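Local coordinates for putative branched chain amino acid ABC transporter, periplasmic amino acid-binding protein (Brucella ovis, PDB 4XFK) that probably serves as the periplasmic receptor of an ABC transport system, capturing branched-chain and other small amino acids for uptake, at residues A[166-169]-A[170-174]. The protein carries 1 engineered substitution. Numbering follows the deposited sequence.
Sequences YSWG and VDVEN. With ACT (acetate ion), chain B.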
loop_
_atom_site.group_PDB
_atom_site.type_symbol
_atom_site.label_atom_id
_atom_site.label_comp_id
_atom_site.label_asym_id
_atom_site.label_seq_id
_atom_site.Cartn_x
_atom_site.Cartn_y
_atom_site.Cartn_z
ATOM N N TYR A 166 -15.116 0.969 -6.455
ATOM C CA TYR A 166 -14.425 -0.166 -7.070
ATOM C C TYR A 166 -13.998 -1.091 -5.939
ATOM O O TYR A 166 -14.290 -0.806 -4.774
ATOM C CB TYR A 166 -13.245 0.254 -7.966
ATOM C CG TYR A 166 -11.978 0.757 -7.297
ATOM C CD1 TYR A 166 -11.948 1.971 -6.618
ATOM C CD2 TYR A 166 -10.786 0.038 -7.407
ATOM C CE1 TYR A 166 -10.775 2.448 -6.047
ATOM C CE2 TYR A 166 -9.613 0.500 -6.838
ATOM C CZ TYR A 166 -9.609 1.706 -6.158
ATOM O OH TYR A 166 -8.447 2.188 -5.594
ATOM N N SER A 167 -13.323 -2.192 -6.265
ATOM C CA SER A 167 -13.049 -3.242 -5.278
ATOM C C SER A 167 -12.482 -2.688 -3.971
ATOM O O SER A 167 -12.957 -3.030 -2.887
ATOM C CB SER A 167 -12.129 -4.326 -5.849
ATOM O OG SER A 167 -10.887 -3.772 -6.218
ATOM N N TRP A 168 -11.489 -1.809 -4.077
ATOM C CA TRP A 168 -10.845 -1.251 -2.891
ATOM C C TRP A 168 -11.818 -0.493 -1.982
ATOM O O TRP A 168 -11.888 -0.749 -0.776
ATOM C CB TRP A 168 -9.678 -0.344 -3.305
ATOM C CG TRP A 168 -9.254 0.617 -2.231
ATOM C CD1 TRP A 168 -9.385 1.979 -2.259
ATOM C CD2 TRP A 168 -8.640 0.299 -0.975
ATOM N NE1 TRP A 168 -8.886 2.527 -1.105
ATOM C CE2 TRP A 168 -8.427 1.520 -0.298
ATOM C CE3 TRP A 168 -8.269 -0.897 -0.348
ATOM C CZ2 TRP A 168 -7.848 1.584 0.973
ATOM C CZ3 TRP A 168 -7.685 -0.829 0.911
ATOM C CH2 TRP A 168 -7.485 0.401 1.559
ATOM N N GLY A 169 -12.566 0.443 -2.553
ATOM C CA GLY A 169 -13.459 1.267 -1.761
ATOM C C GLY A 169 -14.603 0.486 -1.147
ATOM O O GLY A 169 -15.030 0.766 -0.023
ATOM N N VAL A 170 -15.112 -0.487 -1.889
ATOM C CA VAL A 170 -16.137 -1.382 -1.378
ATOM C C VAL A 170 -15.595 -2.156 -0.176
ATOM O O VAL A 170 -16.284 -2.295 0.833
ATOM C CB VAL A 170 -16.612 -2.321 -2.497
ATOM C CG1 VAL A 170 -17.468 -3.461 -1.945
ATOM C CG2 VAL A 170 -17.381 -1.518 -3.540
ATOM N N ASP A 171 -14.354 -2.632 -0.272
ATOM C CA ASP A 171 -13.753 -3.349 0.847
ATOM C C ASP A 171 -13.583 -2.455 2.074
ATOM O O ASP A 171 -13.767 -2.910 3.211
ATOM C CB ASP A 171 -12.389 -3.929 0.465
ATOM C CG ASP A 171 -12.482 -5.132 -0.453
ATOM O OD1 ASP A 171 -13.554 -5.759 -0.545
ATOM O OD2 ASP A 171 -11.453 -5.466 -1.071
ATOM N N VAL A 172 -13.219 -1.189 1.864
ATOM C CA VAL A 172 -13.110 -0.271 2.991
ATOM C C VAL A 172 -14.473 -0.083 3.656
ATOM O O VAL A 172 -14.596 -0.199 4.879
ATOM C CB VAL A 172 -12.511 1.106 2.588
ATOM C CG1 VAL A 172 -12.577 2.074 3.771
ATOM C CG2 VAL A 172 -11.071 0.940 2.101
ATOM N N GLU A 173 -15.493 0.210 2.861
ATOM C CA GLU A 173 -16.825 0.363 3.430
ATOM C C GLU A 173 -17.250 -0.879 4.210
ATOM O O GLU A 173 -17.740 -0.779 5.339
ATOM C CB GLU A 173 -17.863 0.657 2.350
ATOM C CG GLU A 173 -19.258 0.874 2.940
ATOM C CD GLU A 173 -20.321 1.113 1.894
ATOM O OE1 GLU A 173 -20.380 2.232 1.350
ATOM O OE2 GLU A 173 -21.115 0.185 1.634
ATOM N N ASN A 174 -17.067 -2.056 3.615
ATOM C CA ASN A 174 -17.484 -3.292 4.270
ATOM C C ASN A 174 -16.714 -3.517 5.573
ATOM O O ASN A 174 -17.275 -3.960 6.569
ATOM C CB ASN A 174 -17.333 -4.494 3.332
ATOM C CG ASN A 174 -18.352 -4.490 2.201
ATOM O OD1 ASN A 174 -19.391 -3.837 2.287
ATOM N ND2 ASN A 174 -18.062 -5.238 1.143
HETATM C C ACT B . -5.931 0.345 -4.271
HETATM O O ACT B . -6.626 0.339 -5.314
HETATM O OXT ACT B . -5.404 -0.743 -3.942
HETATM C CH3 ACT B . -5.747 1.598 -3.473
HETATM O O HOH W 1 -14.480 -5.424 -3.022
#
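Two donors grip the carbonyl oxygen of Ser167: the amide of Asp171, N to O 3.0 Å, and a water. That water donates to Ser167 O at 2.8 Å and to Asp171 OD1. The donor N of Asp171 stands 21° out of the carbonyl plane, and the water joins main chain to carboxylate within a single turn. The second carboxylate oxygen, Asp171 OD2, instead accepts from the amide of Leu120, which ties this turn to the loop after strand 111-114, a strand of the other sheet. One step earlier, Tyr166 at the N-cap position opens the run of i to i+4 bonds, its O receiving Val170 N at 3.0 Å in an almost straight bond (175° at the hydrogen). Trp168 and Val172 supply the apolar side of the turn. With CG anti to the backbone N (chi1 161°), the indole lies beside the carbonyl carbon, turned along the helix toward Val172, whose CG2 sits over its six-membered ring in a CH-pi contact, 3.6 Å from the centroid. The methyl of a bound acetate lies over the other indole face, while Trp168 NE1 donates to Gly219 O. Tyr166 OH donates to the acetate O at 2.6 Å and accepts from Trp221 NE1. Such an N-terminal helical turn, following strand 158-164 in a beta-alpha-beta unit, is characteristic of the periplasmic binding protein fold; the acetate, also hydrogen-bonded to Ser88 OG and the backbone N of Glu118, probably occupies part of its amino-acid cleft.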